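Local coordinates for putative thiosugar synthase (Amycolatopsis orientalis, PDB 4N6F), which probably makes a 2-thiosugar using sulphur delivered by a carrier protein, and is a TIM-barrel relative of the thiazole synthase ThiG, at residues A[28-31]-A[32-35]; A[215-218]-A[219-223]; A[59-62]-A[63-67]. All coordinates share one frame; numbering follows the deposited sequence.

Contacts 1 and 2 are buried neighbours in the TIM barrel, at the ends of the adjacent parallel strands 26-28 and 213-216, with centres about 10 Å apart. They meet directly, Gly29 N facing Val216 O, and both border the bound fructose 6-phosphate: contact 1 at the keto end of the sugar, contact 2 at the phosphate. Contact 3 is different in character. It is the first part of the outer helix 60-70, on the surface, its centre about 24 Å from that of contact 2, and it approaches contact 1 only through Asp34. In the two buried contacts several polar groups serve the ligand; in contact 3 they are spent on starting a helix, beside arginines and leucines.

Contact 1 of 3, residues A[28-31]-A[32-35]; sequences VGIE and QYDS. With F6R (fructose -6-phosphate), chain F.
Ile30 and Tyr33 are the two ends of a type I beta turn that follows strand 26-28, part of the TIM-barrel wall, and leads toward helix 36-46. The turn is closed by Tyr33 N donating to Ile30 O at 2.7 Å, with an N-H...O angle of 159°; the donor lies above the plane of the carbonyl.

The aromatic contact backs up this bond. Tyr33 CG sits beside its own backbone N, anti to the carbonyl carbon (chi1 -61°), and this folds the ring back over the residues just before it. Ile30 CA then lies over the ring centre, 3.7 Å from the centroid, in a CH-pi contact. Ile30 CG2 touches the same ring near CE2 at 4.1 Å, the two side chains crossing at about a right angle. Gly29 O approaches CE1 obliquely at 3.3 Å. The phenol oxygen ends near Val28 CG1 and is hydrogen-bonded to Asn217 OD1, while Leu38 and Val39 of helix 36-46 pack on the ring.

The remaining contacts face the ligand. Gly29 is the centre of an inverse gamma turn, and its CA is 3.7 Å from O2 of fructose 6-phosphate; a beta carbon there would collide with that oxygen. The CA-CB bond of Glu31 points away from the following residues, and a bend at chi2 (-106°) presents the carboxylate to the sugar. OE2 is hydrogen-bonded to the hydroxyls of Thr83 and Ser85, with a weak bond from Lys110 as well, so second-shell groups fix how the carboxylate is turned. Its other oxygen, OE1, comes to 2.7 Å from O2 of the sugar.

Contact 2 of 3, residues A[215-218]-A[219-223]; sequences LVNT and ALVRA. With F6R (fructose -6-phosphate), chain F.
Thr218 and Arg222, one helical turn apart, lie side by side and point the same way, and the rotamer of the threonine serves two partners at once. With chi1 at -63°, OG1 sits beside its own backbone N while CG2 is anti to that N. The methyl therefore rests over the centre of one face of the Arg222 guanidinium, 3.7 Å above its plane; the arginine chain bends at chi2 and chi3 to bring the group there. Met249 of the second subunit packs on both residues. OG1 meanwhile donates to O1P of fructose 6-phosphate at 2.6 Å, and Thr218 N reaches the same oxygen at 3.2 Å.

Asn217 has CG anti to its N (chi1 177°), which carries ND2 out to the sugar, where it donates to O5 at 3.1 Å. OD1, held by Tyr33, lies alongside Val221 CG2. Val216 CG2 meets Leu220 CD1 at 3.8 Å, the two chains crossing at about a right angle, against Met233 of helix 226-245.

The backbone starts the short helix 218-221 straight after the strand. Asn217 O accepts from Leu220 N at 3.2 Å and more weakly from Val221 N; Arg222 N closes onto Thr218 O at 3.0 Å. A water accepts from Asn217 N and Ala219 N and donates to O2P.

This is the familiar TIM-barrel phosphate site, where backbone N-H groups at a short helix's N-terminus meet the phosphate; the helix dipole would probably help to stabilise the anion's negative charge.

Contact 3 of 3, residues A[59-62]-A[63-67]; sequences NRRS and SLLLM
Asn59 O is gripped twice by Ser63: OG donates to it at 2.8 Å and the backbone N at 3.0 Å, from opposite faces of the carbonyl plane. The serine manages this because OG stands beside its own N (chi1 -70°), directed back to the start of the helix; it also makes a weak bond to Asp56 O. An alanine here would remove OG and probably leave Asn59 O with the backbone N as its one partner in this turn, while Asp56 O would lose its weak bond.

Asn59 itself is the N-cap. Its OD1 accepts from Ser62 N at 3.0 Å, almost straight at 170°, and Ser62 OG turns to the backbone N of Asp56, a residue that belongs to a calcium site. From there ordinary helical bonds take over, Leu64 N to Arg60 O at 2.9 Å being one.

Outside, the extended Arg60 chain brings its guanidinium over Leu64, with CD1 3.7 Å above the plane. Arg61 NH2 touches Leu65 CD1 at 3.8 Å.

Together these bonds make the side-chain-capped N-terminus of helix 60-70, the helix of the beta-alpha-beta unit formed with strands 50-52 and 79-83 of the TIM barrel.

Contact 1 of 3, residues A[28-31]-A[32-35]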
loop_
_atom_site.group_PDB
_atom_site.type_symbol
_atom_site.label_atom_id
_atom_site.label_comp_id
_atom_site.label_asym_id
_atom_site.label_seq_id
_atom_site.Cartn_x
_atom_site.Cartn_y
_atom_site.Cartn_z
ATOM N N VAL A 28 3.620 14.073 9.691
ATOM C CA VAL A 28 3.701 13.410 10.985
ATOM C C VAL A 28 3.213 14.343 12.076
ATOM O O VAL A 28 3.765 15.429 12.272
ATOM C CB VAL A 28 5.129 12.952 11.311
ATOM C CG1 VAL A 28 5.141 12.198 12.631
ATOM C CG2 VAL A 28 5.668 12.061 10.205
ATOM N N GLY A 29 2.172 13.906 12.784
ATOM C CA GLY A 29 1.563 14.699 13.834
ATOM C C GLY A 29 2.358 14.491 15.102
ATOM O O GLY A 29 1.998 13.661 15.939
ATOM N N ILE A 30 3.436 15.257 15.227
ATOM C CA ILE A 30 4.409 15.098 16.308
ATOM C C ILE A 30 4.108 15.948 17.536
ATOM O O ILE A 30 4.788 15.805 18.550
ATOM C CB ILE A 30 5.838 15.507 15.857
ATOM C CG1 ILE A 30 5.860 16.964 15.374
ATOM C CG2 ILE A 30 6.360 14.572 14.774
ATOM C CD1 ILE A 30 7.238 17.580 15.364
ATOM N N GLU A 31 3.114 16.835 17.455
ATOM C CA GLU A 31 3.010 17.932 18.431
ATOM C C GLU A 31 2.946 17.478 19.903
ATOM O O GLU A 31 3.330 18.239 20.788
ATOM C CB GLU A 31 1.874 18.932 18.085
ATOM C CG GLU A 31 0.455 18.378 17.959
ATOM C CD GLU A 31 -0.015 18.286 16.506
ATOM O OE1 GLU A 31 0.547 17.456 15.766
ATOM O OE2 GLU A 31 -0.950 19.029 16.105
ATOM N N GLN A 32 2.513 16.242 20.154
ATOM C CA GLN A 32 2.457 15.698 21.518
ATOM C C GLN A 32 3.706 14.912 21.940
ATOM O O GLN A 32 3.847 14.558 23.102
ATOM C CB GLN A 32 1.220 14.810 21.675
ATOM C CG GLN A 32 -0.086 15.572 21.544
ATOM C CD GLN A 32 -1.281 14.774 22.034
ATOM O OE1 GLN A 32 -1.414 13.583 21.729
ATOM N NE2 GLN A 32 -2.162 15.426 22.794
ATOM N N TYR A 33 4.614 14.659 21.002
ATOM C CA TYR A 33 5.834 13.893 21.280
ATOM C C TYR A 33 6.779 14.775 22.106
ATOM O O TYR A 33 7.004 15.930 21.741
ATOM C CB TYR A 33 6.550 13.523 19.971
ATOM C CG TYR A 33 5.811 12.647 18.963
ATOM C CD1 TYR A 33 4.417 12.516 18.959
ATOM C CD2 TYR A 33 6.524 11.980 17.968
ATOM C CE1 TYR A 33 3.771 11.729 18.017
ATOM C CE2 TYR A 33 5.888 11.197 17.023
ATOM C CZ TYR A 33 4.511 11.069 17.049
ATOM O OH TYR A 33 3.893 10.281 16.099
ATOM N N ASP A 34 7.336 14.255 23.201
ATOM C CA ASP A 34 8.350 15.023 23.966
ATOM C C ASP A 34 9.764 14.398 23.937
ATOM O O ASP A 34 10.669 14.878 24.631
ATOM C CB ASP A 34 7.878 15.316 25.412
ATOM C CG ASP A 34 7.880 14.083 26.322
ATOM O OD1 ASP A 34 8.143 12.954 25.847
ATOM O OD2 ASP A 34 7.610 14.250 27.533
ATOM N N SER A 35 9.941 13.355 23.118
ATOM C CA SER A 35 11.241 12.686 22.931
ATOM C C SER A 35 11.917 13.159 21.628
ATOM O O SER A 35 11.399 12.930 20.526
ATOM C CB SER A 35 11.050 11.163 22.914
ATOM O OG SER A 35 12.198 10.486 22.422
HETATM C C1 F6R F . -3.713 17.275 14.712
HETATM C C2 F6R F . -2.900 16.103 15.186
HETATM C C3 F6R F . -3.530 14.870 15.787
HETATM C C4 F6R F . -4.122 14.035 14.650
HETATM C C5 F6R F . -4.423 12.602 15.100
HETATM C C6 F6R F . -4.477 11.656 13.917
HETATM O O2 F6R F . -1.676 16.107 15.037
HETATM O O3 F6R F . -4.535 15.141 16.770
HETATM O O4 F6R F . -5.341 14.643 14.196
HETATM O O5 F6R F . -3.436 12.122 16.010
HETATM O O6 F6R F . -4.919 10.386 14.382
HETATM P P F6R F . -3.935 9.160 14.650
HETATM O O1P F6R F . -3.281 9.523 15.950
HETATM O O2P F6R F . -2.977 9.099 13.492
HETATM O O3P F6R F . -4.900 8.009 14.658
#

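Contact 2 of 3, residues A[215-218]-A[219-223]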
loop_
_atom_site.group_PDB
_atom_site.type_symbol
_atom_site.label_atom_id
_atom_site.label_comp_id
_atom_site.label_asym_id
_atom_site.label_seq_id
_atom_site.Cartn_x
_atom_site.Cartn_y
_atom_site.Cartn_z
ATOM N N LEU A 215 -1.770 12.140 7.048
ATOM C CA LEU A 215 -1.161 12.546 8.305
ATOM C C LEU A 215 -1.257 11.371 9.250
ATOM O O LEU A 215 -2.341 10.829 9.468
ATOM C CB LEU A 215 -1.833 13.776 8.903
ATOM C CG LEU A 215 -1.083 14.375 10.104
ATOM C CD1 LEU A 215 -1.253 15.891 10.168
ATOM C CD2 LEU A 215 -1.499 13.751 11.425
ATOM N N VAL A 216 -0.130 10.974 9.776
ATOM C CA VAL A 216 -0.042 9.881 10.694
ATOM C C VAL A 216 0.568 10.314 12.009
ATOM O O VAL A 216 1.340 11.216 12.052
ATOM C CB VAL A 216 0.722 8.699 10.115
ATOM C CG1 VAL A 216 0.075 8.252 8.837
ATOM C CG2 VAL A 216 2.163 9.031 9.875
ATOM N N ASN A 217 0.102 9.703 13.079
ATOM C CA ASN A 217 0.593 9.892 14.423
ATOM C C ASN A 217 0.666 8.609 15.252
ATOM O O ASN A 217 1.706 8.068 15.427
ATOM C CB ASN A 217 -0.265 10.932 15.131
ATOM C CG ASN A 217 0.139 11.149 16.571
ATOM O OD1 ASN A 217 1.085 10.602 17.029
ATOM N ND2 ASN A 217 -0.590 11.952 17.260
ATOM N N THR A 218 -0.469 8.095 15.677
ATOM C CA THR A 218 -0.542 6.936 16.531
ATOM C C THR A 218 0.071 5.668 15.926
ATOM O O THR A 218 0.661 4.916 16.614
ATOM C CB THR A 218 -1.992 6.645 16.964
ATOM O OG1 THR A 218 -2.483 7.722 17.716
ATOM C CG2 THR A 218 -2.072 5.432 17.796
ATOM N N ALA A 219 -0.092 5.443 14.642
ATOM C CA ALA A 219 0.483 4.267 13.967
ATOM C C ALA A 219 2.003 4.121 14.115
ATOM O O ALA A 219 2.527 2.999 14.131
ATOM C CB ALA A 219 0.129 4.284 12.493
ATOM N N LEU A 220 2.699 5.251 14.170
ATOM C CA LEU A 220 4.146 5.282 14.384
ATOM C C LEU A 220 4.484 5.081 15.854
ATOM O O LEU A 220 5.309 4.242 16.196
ATOM C CB LEU A 220 4.732 6.619 13.910
ATOM C CG LEU A 220 4.439 6.981 12.454
ATOM C CD1 LEU A 220 5.116 8.285 12.066
ATOM C CD2 LEU A 220 4.880 5.855 11.528
ATOM N N VAL A 221 3.834 5.857 16.713
ATOM C CA VAL A 221 4.065 5.800 18.159
ATOM C C VAL A 221 3.842 4.401 18.718
ATOM O O VAL A 221 4.571 3.981 19.611
ATOM C CB VAL A 221 3.150 6.798 18.902
ATOM C CG1 VAL A 221 3.184 6.583 20.413
ATOM C CG2 VAL A 221 3.572 8.217 18.580
ATOM N N ARG A 222 2.838 3.690 18.206
ATOM C CA ARG A 222 2.449 2.395 18.768
ATOM C C ARG A 222 2.964 1.195 18.000
ATOM O O ARG A 222 2.614 0.075 18.336
ATOM C CB ARG A 222 0.922 2.278 18.910
ATOM C CG ARG A 222 0.294 3.338 19.806
ATOM C CD ARG A 222 -0.612 2.750 20.882
ATOM N NE ARG A 222 -2.025 2.657 20.498
ATOM C CZ ARG A 222 -2.986 3.527 20.839
ATOM N NH1 ARG A 222 -2.722 4.612 21.569
ATOM N NH2 ARG A 222 -4.236 3.317 20.431
ATOM N N ALA A 223 3.778 1.404 16.971
ATOM C CA ALA A 223 4.408 0.275 16.282
ATOM C C ALA A 223 5.609 -0.201 17.096
ATOM O O ALA A 223 6.244 0.596 17.767
ATOM C CB ALA A 223 4.844 0.665 14.874
HETATM C C1 F6R F . -3.713 17.275 14.712
HETATM C C2 F6R F . -2.900 16.103 15.186
HETATM C C3 F6R F . -3.530 14.870 15.787
HETATM C C4 F6R F . -4.122 14.035 14.650
HETATM C C5 F6R F . -4.423 12.602 15.100
HETATM C C6 F6R F . -4.477 11.656 13.917
HETATM O O2 F6R F . -1.676 16.107 15.037
HETATM O O3 F6R F . -4.535 15.141 16.770
HETATM O O4 F6R F . -5.341 14.643 14.196
HETATM O O5 F6R F . -3.436 12.122 16.010
HETATM O O6 F6R F . -4.919 10.386 14.382
HETATM P P F6R F . -3.935 9.160 14.650
HETATM O O1P F6R F . -3.281 9.523 15.950
HETATM O O2P F6R F . -2.977 9.099 13.492
HETATM O O3P F6R F . -4.900 8.009 14.658
HETATM O O HOH W 1 -1.623 7.066 12.768
#

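Contact 3 of 3, residues A[59-62]-A[63-67]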
loop_
_atom_site.group_PDB
_atom_site.type_symbol
_atom_site.label_atom_id
_atom_site.label_comp_id
_atom_site.label_asym_id
_atom_site.label_seq_id
_atom_site.Cartn_x
_atom_site.Cartn_y
_atom_site.Cartn_z
ATOM N N ASN A 59 8.942 30.313 26.470
ATOM C CA ASN A 59 8.689 29.136 27.281
ATOM C C ASN A 59 9.971 28.317 27.316
ATOM O O ASN A 59 10.516 27.956 26.266
ATOM C CB ASN A 59 7.538 28.316 26.717
ATOM C CG ASN A 59 7.213 27.100 27.565
ATOM O OD1 ASN A 59 7.590 25.981 27.228
ATOM N ND2 ASN A 59 6.513 27.312 28.667
ATOM N N ARG A 60 10.464 28.042 28.523
ATOM C CA ARG A 60 11.763 27.394 28.694
ATOM C C ARG A 60 11.748 25.978 28.133
ATOM O O ARG A 60 12.623 25.607 27.369
ATOM C CB ARG A 60 12.157 27.358 30.176
ATOM C CG ARG A 60 13.530 26.762 30.453
ATOM C CD ARG A 60 14.018 27.106 31.859
ATOM N NE ARG A 60 15.374 26.613 32.094
ATOM C CZ ARG A 60 15.686 25.349 32.399
ATOM N NH1 ARG A 60 14.741 24.413 32.517
ATOM N NH2 ARG A 60 16.960 25.011 32.584
ATOM N N ARG A 61 10.755 25.191 28.534
ATOM C CA ARG A 61 10.674 23.795 28.130
ATOM C C ARG A 61 10.650 23.635 26.601
ATOM O O ARG A 61 11.461 22.909 26.041
ATOM C CB ARG A 61 9.434 23.139 28.723
ATOM C CG ARG A 61 9.362 21.659 28.421
ATOM C CD ARG A 61 8.181 21.002 29.094
ATOM N NE ARG A 61 8.500 19.623 29.447
ATOM C CZ ARG A 61 8.241 18.551 28.701
ATOM N NH1 ARG A 61 8.598 17.355 29.157
ATOM N NH2 ARG A 61 7.626 18.651 27.516
ATOM N N SER A 62 9.732 24.319 25.928
ATOM C CA SER A 62 9.641 24.176 24.483
ATOM C C SER A 62 10.878 24.773 23.781
ATOM O O SER A 62 11.296 24.264 22.737
ATOM C CB SER A 62 8.320 24.746 23.934
ATOM O OG SER A 62 8.450 26.106 23.584
ATOM N N SER A 63 11.479 25.818 24.351
ATOM C CA SER A 63 12.701 26.394 23.760
ATOM C C SER A 63 13.871 25.419 23.827
ATOM O O SER A 63 14.642 25.312 22.882
ATOM C CB SER A 63 13.090 27.722 24.424
ATOM O OG SER A 63 12.166 28.740 24.080
ATOM N N LEU A 64 13.989 24.700 24.937
ATOM C CA LEU A 64 15.060 23.713 25.098
ATOM C C LEU A 64 14.870 22.482 24.225
ATOM O O LEU A 64 15.839 21.945 23.711
ATOM C CB LEU A 64 15.191 23.283 26.560
ATOM C CG LEU A 64 15.708 24.335 27.546
ATOM C CD1 LEU A 64 15.829 23.694 28.920
ATOM C CD2 LEU A 64 17.043 24.909 27.094
ATOM N N LEU A 65 13.630 22.029 24.073
ATOM C CA LEU A 65 13.330 20.905 23.184
ATOM C C LEU A 65 13.638 21.265 21.729
ATOM O O LEU A 65 14.236 20.468 21.005
ATOM C CB LEU A 65 11.867 20.463 23.319
ATOM C CG LEU A 65 11.445 19.800 24.639
ATOM C CD1 LEU A 65 9.943 19.545 24.635
ATOM C CD2 LEU A 65 12.198 18.499 24.910
ATOM N N LEU A 66 13.250 22.465 21.305
ATOM C CA LEU A 66 13.557 22.914 19.947
ATOM C C LEU A 66 15.069 22.957 19.699
ATOM O O LEU A 66 15.549 22.406 18.709
ATOM C CB LEU A 66 12.930 24.280 19.634
ATOM C CG LEU A 66 13.184 24.764 18.198
ATOM C CD1 LEU A 66 12.429 23.887 17.198
ATOM C CD2 LEU A 66 12.829 26.237 18.014
ATOM N N MET A 67 15.809 23.612 20.589
ATOM C CA MET A 67 17.274 23.692 20.458
ATOM C C MET A 67 17.919 22.305 20.461
ATOM O O MET A 67 18.851 22.055 19.698
ATOM C CB MET A 67 17.892 24.573 21.556
ATOM C CG MET A 67 17.738 26.077 21.323
ATOM S SD MET A 67 18.718 26.773 19.954
ATOM C CE MET A 67 17.468 26.943 18.674
#